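MB2760 (Mycobacterium tuberculosis, PDB 2BNG) hydrolyses long or bulky lipophilic epoxides, such as 9,10-epoxystearic acid and cholesterol 5,6-oxide, to diols in vitro, although its physiological substrates are not yet identified. Local coordinates at residues D43-N48 / I117-D122; T89-A94 / G108-D113. All blocks are in the same frame, centred on the assembly; numbering follows the deposited sequence.

Interaction 1: residues D43-N48 / I117-D122; sequences DLVYEN and ITLWRD
The Tyr46 ring lies flat over the six-membered ring of Trp120, the centroids of these two rings 3.9 Å apart and their planes at 19°. Tyr46 CE1 sits over the centre of that indole ring, while Trp120 CE3 lies under the rim of the phenol. Both residues have CG anti to the backbone N (chi1 168° and 171°), so two neighbouring parallel strands send their rings out alongside each other. On the side away from Tyr46, Phe110 stacks near-parallel against the pyrrole end of the indole, by CD1.

In plane with the phenol, a water accepts a hydrogen bond from Tyr46 OH, its oxygen 2.6 Å from that atom. It donates in turn to Asn48 OD1, again at 2.6 Å, and to Asp122 OD2 at 2.9 Å. The Asn48 amide suits this place because it has both polarities: OD1 accepts from the water, and ND2 donates to Tyr46 OH (3.1 Å) and to Ser52. Asp122 OD2 also receives a weak bond from Trp120 NE1 and a salt bridge from Arg91.

On the other face of the sheet, Arg121 NE gives Glu47 OE1 a nearly straight bond of 2.7 Å in the guanidinium plane. Arg53 pairs with the second oxygen of Glu47, and Arg121 reaches Glu90 of the second subunit. Backbone bonds, such as Glu47 N to Trp120 O at 2.8 Å, hold the strands in step.

Asp122 is assigned as the proton acceptor of the active site, and a water held by Tyr, Asn and Asp is the arrangement that limonene epoxide hydrolases use to attack the epoxide, consistent with that role here.

Interaction 2: residues T89-A94 / G108-D113; sequences TERTDA and GVFEVD
Arg91 NH1 passes over Gly108, 3.6 Å from its CA, along a path that a side chain at this position would obstruct. The same nitrogen meets the rim of the Phe110 ring, 3.7 Å from CZ and near the ring plane. With guanidinium and ring planes 47° apart, the charge approaches the edge of the phenyl, and the ring serves as an apolar neighbour.

Arg91 has chi1 near eclipsed (-18°), is extended at chi2 and bends at chi3 (-69°), a shape that lets the guanidinium reach Asp93, two residues further along the same strand. It grips that carboxylate side-on: NE donates to OD2 at 3.1 Å, on the syn side, and NH2 to OD1 at 2.9 Å. Two bonds to two oxygens limit rotation of the carboxylate of Asp93, the assigned proton donor of the active site. NH2 also binds Asp122, so one arginine bridges both catalytic aspartates, as in other limonene epoxide hydrolases.

Thr89 brings its methyl CG2 to the edge of the Phe110 ring, 3.7 Å from CE1. Phe110 has CG anti to its carbonyl carbon, a turn that carries the ring to the Thr89 methyl and to Arg91. Beneath, Gly108 N bonds to Thr89 O at 3.1 Å in an antiparallel hydrogen-bonded pair.

The two segments meet near this pair and diverge beyond it, as parts of the hairpin of strands 86-97 and 100-113. Helix 13-30 packs on the same face, Leu25 against Arg91 and Val21 against Phe110, while strand 72-83 flanks Thr89 and brings Val75 to Arg91.

From the N terminus, helix 13-30 comes first and later packs against both contacts. The chain then lays down strand 44-48, whose parallel neighbour 116-123 comes some 70 residues later; interaction 1 closes that long loop. Nested within it, interaction 2 closes the much shorter loop of the hairpin 86-97 and 100-113, and a tight turn leads directly into 116-123. Strands 100-113 and 116-123 are neighbours, so both contacts belong to one curved mixed sheet, in which the order 44-48, 116-123, 100-113, 86-97 carries one contact into the other. Their centres lie 10 Å apart, and the active site lies where they meet. Both contacts also reach the second subunit.

Interaction 1: residues D43-N48 / I117-D122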
ATOM      1  N   ASP C  43       4.418 -33.628 -38.126  1.00 46.41           N
ATOM      2  CA  ASP C  43       3.541 -33.604 -39.289  1.00 46.19           C
ATOM      3  C   ASP C  43       2.779 -32.301 -39.510  1.00 43.76           C
ATOM      4  O   ASP C  43       1.691 -32.297 -40.093  1.00 43.99           O
ATOM      5  CB  ASP C  43       2.592 -34.769 -39.238  1.00 48.02           C
ATOM      6  CG  ASP C  43       3.293 -36.071 -39.530  1.00 53.36           C
ATOM      7  OD1 ASP C  43       2.658 -36.946 -40.124  1.00 58.40           O
ATOM      8  OD2 ASP C  43       4.485 -36.252 -39.207  1.00 57.01           O
ATOM      9  N   LEU C  44       3.367 -31.193 -39.069  1.00 41.37           N
ATOM     10  CA  LEU C  44       2.842 -29.874 -39.362  1.00 38.44           C
ATOM     11  C   LEU C  44       2.464 -29.724 -40.828  1.00 38.30           C
ATOM     12  O   LEU C  44       3.245 -30.098 -41.718  1.00 38.79           O
ATOM     13  CB  LEU C  44       3.872 -28.805 -39.002  1.00 37.07           C
ATOM     14  CG  LEU C  44       3.498 -27.354 -39.309  1.00 35.08           C
ATOM     15  CD1 LEU C  44       2.360 -26.831 -38.398  1.00 31.70           C
ATOM     16  CD2 LEU C  44       4.744 -26.478 -39.208  1.00 33.45           C
ATOM     17  N   VAL C  45       1.265 -29.195 -41.083  1.00 37.01           N
ATOM     18  CA  VAL C  45       1.007 -28.571 -42.376  1.00 35.67           C
ATOM     19  C   VAL C  45       0.869 -27.061 -42.226  1.00 34.33           C
ATOM     20  O   VAL C  45       0.074 -26.554 -41.405  1.00 33.73           O
ATOM     21  CB  VAL C  45      -0.111 -29.279 -43.280  1.00 37.35           C
ATOM     22  CG1 VAL C  45      -0.716 -30.566 -42.646  1.00 36.30           C
ATOM     23  CG2 VAL C  45      -1.154 -28.298 -43.806  1.00 34.94           C
ATOM     24  N   TYR C  46       1.696 -26.358 -43.004  1.00 33.77           N
ATOM     25  CA  TYR C  46       1.812 -24.904 -42.956  1.00 32.36           C
ATOM     26  C   TYR C  46       1.375 -24.239 -44.276  1.00 32.63           C
ATOM     27  O   TYR C  46       2.021 -24.396 -45.341  1.00 32.99           O
ATOM     28  CB  TYR C  46       3.244 -24.495 -42.578  1.00 31.90           C
ATOM     29  CG  TYR C  46       3.575 -23.029 -42.775  1.00 30.13           C
ATOM     30  CD1 TYR C  46       2.681 -22.027 -42.382  1.00 29.06           C
ATOM     31  CD2 TYR C  46       4.796 -22.643 -43.326  1.00 29.67           C
ATOM     32  CE1 TYR C  46       2.998 -20.665 -42.534  1.00 28.56           C
ATOM     33  CE2 TYR C  46       5.127 -21.287 -43.501  1.00 29.39           C
ATOM     34  CZ  TYR C  46       4.212 -20.310 -43.104  1.00 30.43           C
ATOM     35  OH  TYR C  46       4.492 -18.981 -43.259  1.00 30.27           O
ATOM     36  N   GLU C  47       0.292 -23.470 -44.181  1.00 32.18           N
ATOM     37  CA  GLU C  47      -0.336 -22.857 -45.342  1.00 33.19           C
ATOM     38  C   GLU C  47      -0.385 -21.359 -45.192  1.00 31.44           C
ATOM     39  O   GLU C  47      -0.854 -20.841 -44.179  1.00 31.21           O
ATOM     40  CB  GLU C  47      -1.768 -23.363 -45.525  1.00 33.39           C
ATOM     41  CG  GLU C  47      -1.853 -24.808 -45.982  1.00 37.47           C
ATOM     42  CD  GLU C  47      -3.248 -25.450 -45.835  1.00 39.62           C
ATOM     43  OE1 GLU C  47      -4.162 -24.888 -45.160  1.00 42.11           O
ATOM     44  OE2 GLU C  47      -3.421 -26.555 -46.410  1.00 44.89           O
ATOM     45  N   ASN C  48       0.125 -20.665 -46.196  1.00 31.19           N
ATOM     46  CA  ASN C  48      -0.299 -19.309 -46.458  1.00 30.48           C
ATOM     47  C   ASN C  48      -1.388 -19.454 -47.512  1.00 30.83           C
ATOM     48  O   ASN C  48      -1.101 -19.832 -48.652  1.00 31.52           O
ATOM     49  CB  ASN C  48       0.876 -18.483 -46.954  1.00 30.24           C
ATOM     50  CG  ASN C  48       1.906 -18.274 -45.883  1.00 30.43           C
ATOM     51  OD1 ASN C  48       1.633 -17.619 -44.880  1.00 29.17           O
ATOM     52  ND2 ASN C  48       3.095 -18.851 -46.067  1.00 29.60           N
ATOM     53  N   ILE C 117       2.141 -27.758 -32.425  1.00 39.54           N
ATOM     54  CA  ILE C 117       1.330 -27.232 -33.502  1.00 36.76           C
ATOM     55  C   ILE C 117       1.370 -28.167 -34.705  1.00 36.96           C
ATOM     56  O   ILE C 117       2.425 -28.421 -35.282  1.00 36.79           O
ATOM     57  CB  ILE C 117       1.772 -25.799 -33.881  1.00 35.44           C
ATOM     58  CG1 ILE C 117       1.524 -24.856 -32.692  1.00 34.02           C
ATOM     59  CG2 ILE C 117       1.074 -25.326 -35.194  1.00 33.76           C
ATOM     60  CD1 ILE C 117       2.139 -23.459 -32.823  1.00 33.03           C
ATOM     61  N   THR C 118       0.192 -28.674 -35.075  1.00 36.72           N
ATOM     62  CA  THR C 118       0.055 -29.599 -36.207  1.00 36.84           C
ATOM     63  C   THR C 118      -0.519 -28.939 -37.459  1.00 35.27           C
ATOM     64  O   THR C 118      -0.295 -29.423 -38.570  1.00 35.47           O
ATOM     65  CB  THR C 118      -0.750 -30.856 -35.822  1.00 38.35           C
ATOM     66  OG1 THR C 118      -2.061 -30.470 -35.391  1.00 39.40           O
ATOM     67  CG2 THR C 118      -0.030 -31.618 -34.690  1.00 38.50           C
ATOM     68  N   LEU C 119      -1.245 -27.833 -37.266  1.00 33.35           N
ATOM     69  CA  LEU C 119      -1.741 -27.018 -38.369  1.00 31.79           C
ATOM     70  C   LEU C 119      -1.415 -25.557 -38.115  1.00 30.46           C
ATOM     71  O   LEU C 119      -1.616 -25.053 -37.011  1.00 29.99           O
ATOM     72  CB  LEU C 119      -3.253 -27.186 -38.584  1.00 31.44           C
ATOM     73  CG  LEU C 119      -3.881 -26.269 -39.645  1.00 30.31           C
ATOM     74  CD1 LEU C 119      -3.369 -26.574 -41.071  1.00 27.94           C
ATOM     75  CD2 LEU C 119      -5.401 -26.296 -39.590  1.00 31.32           C
ATOM     76  N   TRP C 120      -0.904 -24.885 -39.147  1.00 29.51           N
ATOM     77  CA  TRP C 120      -0.655 -23.439 -39.103  1.00 27.62           C
ATOM     78  C   TRP C 120      -1.105 -22.878 -40.448  1.00 27.31           C
ATOM     79  O   TRP C 120      -0.475 -23.112 -41.502  1.00 27.34           O
ATOM     80  CB  TRP C 120       0.813 -23.156 -38.830  1.00 27.56           C
ATOM     81  CG  TRP C 120       1.240 -21.728 -38.962  1.00 26.39           C
ATOM     82  CD1 TRP C 120       0.445 -20.626 -38.932  1.00 25.91           C
ATOM     83  CD2 TRP C 120       2.587 -21.255 -39.111  1.00 25.66           C
ATOM     84  NE1 TRP C 120       1.213 -19.479 -39.060  1.00 26.08           N
ATOM     85  CE2 TRP C 120       2.531 -19.843 -39.182  1.00 25.73           C
ATOM     86  CE3 TRP C 120       3.839 -21.887 -39.195  1.00 27.25           C
ATOM     87  CZ2 TRP C 120       3.682 -19.048 -39.318  1.00 25.76           C
ATOM     88  CZ3 TRP C 120       4.989 -21.091 -39.348  1.00 26.92           C
ATOM     89  CH2 TRP C 120       4.895 -19.695 -39.402  1.00 25.83           C
ATOM     90  N   ARG C 121      -2.222 -22.164 -40.402  1.00 26.34           N
ATOM     91  CA  ARG C 121      -2.884 -21.679 -41.603  1.00 26.43           C
ATOM     92  C   ARG C 121      -3.092 -20.164 -41.522  1.00 25.63           C
ATOM     93  O   ARG C 121      -3.933 -19.667 -40.761  1.00 25.13           O
ATOM     94  CB  ARG C 121      -4.230 -22.380 -41.778  1.00 26.81           C
ATOM     95  CG  ARG C 121      -4.848 -22.064 -43.111  1.00 27.72           C
ATOM     96  CD  ARG C 121      -6.228 -22.678 -43.284  1.00 28.23           C
ATOM     97  NE  ARG C 121      -6.183 -24.124 -43.506  1.00 30.21           N
ATOM     98  CZ  ARG C 121      -7.070 -24.968 -42.980  1.00 33.49           C
ATOM     99  NH1 ARG C 121      -8.040 -24.514 -42.185  1.00 34.01           N
ATOM    100  NH2 ARG C 121      -6.975 -26.260 -43.196  1.00 33.30           N
ATOM    101  N   ASP C 122      -2.313 -19.426 -42.294  1.00 25.42           N
ATOM    102  CA  ASP C 122      -2.417 -17.966 -42.234  1.00 25.11           C
ATOM    103  C   ASP C 122      -3.198 -17.451 -43.436  1.00 25.52           C
ATOM    104  O   ASP C 122      -2.927 -17.843 -44.580  1.00 25.79           O
ATOM    105  CB  ASP C 122      -1.027 -17.323 -42.143  1.00 24.55           C
ATOM    106  CG  ASP C 122      -0.503 -17.212 -40.694  1.00 26.35           C
ATOM    107  OD1 ASP C 122      -1.261 -17.407 -39.712  1.00 27.52           O
ATOM    108  OD2 ASP C 122       0.694 -16.908 -40.518  1.00 28.42           O
TER
HETATM  109  O   HOH W   1       2.736 -17.205 -42.550  1.00 20.92           O

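Interaction 2: residues T89-A94 / G108-D113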
ATOM      1  N   THR C  89      -6.880 -16.564 -34.476  1.00 28.08           N
ATOM      2  CA  THR C  89      -5.996 -15.485 -34.184  1.00 27.72           C
ATOM      3  C   THR C  89      -6.304 -14.295 -35.127  1.00 27.31           C
ATOM      4  O   THR C  89      -6.474 -14.476 -36.329  1.00 27.50           O
ATOM      5  CB  THR C  89      -4.599 -16.153 -34.295  1.00 28.41           C
ATOM      6  OG1 THR C  89      -3.740 -15.832 -33.246  1.00 29.87           O
ATOM      7  CG2 THR C  89      -3.902 -15.887 -35.384  1.00 25.49           C
ATOM      8  N   GLU C  90      -6.475 -13.095 -34.568  1.00 27.11           N
ATOM      9  CA  GLU C  90      -6.611 -11.868 -35.368  1.00 26.59           C
ATOM     10  C   GLU C  90      -5.361 -11.045 -35.106  1.00 26.30           C
ATOM     11  O   GLU C  90      -5.108 -10.650 -33.961  1.00 27.06           O
ATOM     12  CB  GLU C  90      -7.873 -11.069 -34.997  1.00 27.25           C
ATOM     13  CG  GLU C  90      -8.092  -9.816 -35.865  1.00 27.19           C
ATOM     14  CD  GLU C  90      -9.054  -8.761 -35.264  1.00 29.04           C
ATOM     15  OE1 GLU C  90      -9.263  -8.707 -34.029  1.00 30.78           O
ATOM     16  OE2 GLU C  90      -9.597  -7.949 -36.039  1.00 29.10           O
ATOM     17  N   ARG C  91      -4.554 -10.826 -36.139  1.00 25.60           N
ATOM     18  CA  ARG C  91      -3.243 -10.212 -35.963  1.00 25.89           C
ATOM     19  C   ARG C  91      -2.940  -9.116 -36.971  1.00 26.57           C
ATOM     20  O   ARG C  91      -3.606  -8.970 -38.002  1.00 27.14           O
ATOM     21  CB  ARG C  91      -2.092 -11.255 -36.029  1.00 25.27           C
ATOM     22  CG  ARG C  91      -2.488 -12.686 -35.833  1.00 25.21           C
ATOM     23  CD  ARG C  91      -1.320 -13.591 -35.567  1.00 24.77           C
ATOM     24  NE  ARG C  91      -0.418 -13.797 -36.693  1.00 23.31           N
ATOM     25  CZ  ARG C  91      -0.414 -14.870 -37.495  1.00 25.21           C
ATOM     26  NH1 ARG C  91      -1.298 -15.863 -37.330  1.00 23.06           N
ATOM     27  NH2 ARG C  91       0.504 -14.968 -38.483  1.00 22.30           N
ATOM     28  N   THR C  92      -1.913  -8.343 -36.641  1.00 27.25           N
ATOM     29  CA  THR C  92      -1.179  -7.535 -37.594  1.00 27.85           C
ATOM     30  C   THR C  92       0.234  -8.114 -37.628  1.00 27.62           C
ATOM     31  O   THR C  92       0.868  -8.296 -36.591  1.00 27.68           O
ATOM     32  CB  THR C  92      -1.135  -6.059 -37.176  1.00 28.67           C
ATOM     33  OG1 THR C  92      -2.476  -5.557 -37.019  1.00 30.79           O
ATOM     34  CG2 THR C  92      -0.453  -5.236 -38.232  1.00 28.48           C
ATOM     35  N   ASP C  93       0.705  -8.444 -38.824  1.00 27.26           N
ATOM     36  CA  ASP C  93       2.058  -8.951 -39.003  1.00 27.44           C
ATOM     37  C   ASP C  93       2.871  -7.896 -39.747  1.00 27.60           C
ATOM     38  O   ASP C  93       2.315  -7.013 -40.396  1.00 27.74           O
ATOM     39  CB  ASP C  93       2.041 -10.266 -39.813  1.00 27.07           C
ATOM     40  CG  ASP C  93       1.622 -11.495 -38.977  1.00 29.84           C
ATOM     41  OD1 ASP C  93       1.957 -12.623 -39.401  1.00 31.90           O
ATOM     42  OD2 ASP C  93       0.961 -11.358 -37.912  1.00 32.09           O
ATOM     43  N   ALA C  94       4.184  -8.003 -39.670  1.00 28.29           N
ATOM     44  CA  ALA C  94       5.071  -7.194 -40.485  1.00 29.56           C
ATOM     45  C   ALA C  94       6.253  -8.035 -40.941  1.00 30.26           C
ATOM     46  O   ALA C  94       6.808  -8.784 -40.144  1.00 29.67           O
ATOM     47  CB  ALA C  94       5.546  -5.990 -39.693  1.00 29.66           C
ATOM     48  N   GLY C 108      -4.870 -16.144 -38.453  1.00 26.52           N
ATOM     49  CA  GLY C 108      -4.275 -17.455 -38.446  1.00 27.50           C
ATOM     50  C   GLY C 108      -5.137 -18.430 -37.697  1.00 28.45           C
ATOM     51  O   GLY C 108      -5.715 -18.091 -36.647  1.00 29.29           O
ATOM     52  N   VAL C 109      -5.250 -19.633 -38.245  1.00 28.84           N
ATOM     53  CA  VAL C 109      -5.872 -20.733 -37.522  1.00 29.70           C
ATOM     54  C   VAL C 109      -4.836 -21.844 -37.297  1.00 30.10           C
ATOM     55  O   VAL C 109      -4.062 -22.212 -38.191  1.00 29.26           O
ATOM     56  CB  VAL C 109      -7.192 -21.273 -38.159  1.00 30.41           C
ATOM     57  CG1 VAL C 109      -8.022 -20.174 -38.829  1.00 29.55           C
ATOM     58  CG2 VAL C 109      -6.911 -22.342 -39.137  1.00 32.77           C
ATOM     59  N   PHE C 110      -4.817 -22.343 -36.066  1.00 31.06           N
ATOM     60  CA  PHE C 110      -3.870 -23.372 -35.662  1.00 31.84           C
ATOM     61  C   PHE C 110      -4.624 -24.546 -35.113  1.00 33.96           C
ATOM     62  O   PHE C 110      -5.774 -24.403 -34.672  1.00 34.24           O
ATOM     63  CB  PHE C 110      -2.913 -22.829 -34.591  1.00 30.07           C
ATOM     64  CG  PHE C 110      -2.206 -21.573 -35.000  1.00 28.32           C
ATOM     65  CD1 PHE C 110      -2.876 -20.351 -35.039  1.00 25.48           C
ATOM     66  CD2 PHE C 110      -0.861 -21.605 -35.357  1.00 27.00           C
ATOM     67  CE1 PHE C 110      -2.210 -19.173 -35.422  1.00 24.95           C
ATOM     68  CE2 PHE C 110      -0.193 -20.439 -35.732  1.00 26.00           C
ATOM     69  CZ  PHE C 110      -0.865 -19.213 -35.757  1.00 24.26           C
ATOM     70  N   GLU C 111      -3.973 -25.701 -35.156  1.00 36.22           N
ATOM     71  CA  GLU C 111      -4.375 -26.841 -34.363  1.00 39.52           C
ATOM     72  C   GLU C 111      -3.196 -27.295 -33.526  1.00 40.23           C
ATOM     73  O   GLU C 111      -2.069 -27.432 -34.015  1.00 40.20           O
ATOM     74  CB  GLU C 111      -4.892 -27.983 -35.247  1.00 41.03           C
ATOM     75  CG  GLU C 111      -6.393 -28.098 -35.205  1.00 45.56           C
ATOM     76  CD  GLU C 111      -6.951 -28.768 -36.430  1.00 52.01           C
ATOM     77  OE1 GLU C 111      -6.329 -29.736 -36.910  1.00 55.28           O
ATOM     78  OE2 GLU C 111      -8.017 -28.333 -36.923  1.00 53.52           O
ATOM     79  N   VAL C 112      -3.454 -27.508 -32.248  1.00 41.58           N
ATOM     80  CA  VAL C 112      -2.406 -27.980 -31.367  1.00 42.95           C
ATOM     81  C   VAL C 112      -2.773 -29.290 -30.682  1.00 45.71           C
ATOM     82  O   VAL C 112      -3.887 -29.487 -30.204  1.00 46.50           O
ATOM     83  CB  VAL C 112      -1.808 -26.848 -30.415  1.00 42.15           C
ATOM     84  CG1 VAL C 112      -2.493 -25.491 -30.605  1.00 39.43           C
ATOM     85  CG2 VAL C 112      -1.767 -27.277 -28.964  1.00 43.31           C
ATOM     86  N   ASP C 113      -1.812 -30.196 -30.695  1.00 47.94           N
ATOM     87  CA  ASP C 113      -1.970 -31.530 -30.171  1.00 51.26           C
ATOM     88  C   ASP C 113      -0.784 -31.717 -29.247  1.00 52.26           C
ATOM     89  O   ASP C 113       0.364 -31.759 -29.699  1.00 52.03           O
ATOM     90  CB  ASP C 113      -1.952 -32.541 -31.331  1.00 52.40           C
ATOM     91  CG  ASP C 113      -1.921 -34.002 -30.862  1.00 57.88           C
ATOM     92  OD1 ASP C 113      -2.513 -34.327 -29.806  1.00 63.34           O
ATOM     93  OD2 ASP C 113      -1.328 -34.854 -31.567  1.00 61.19           O
TER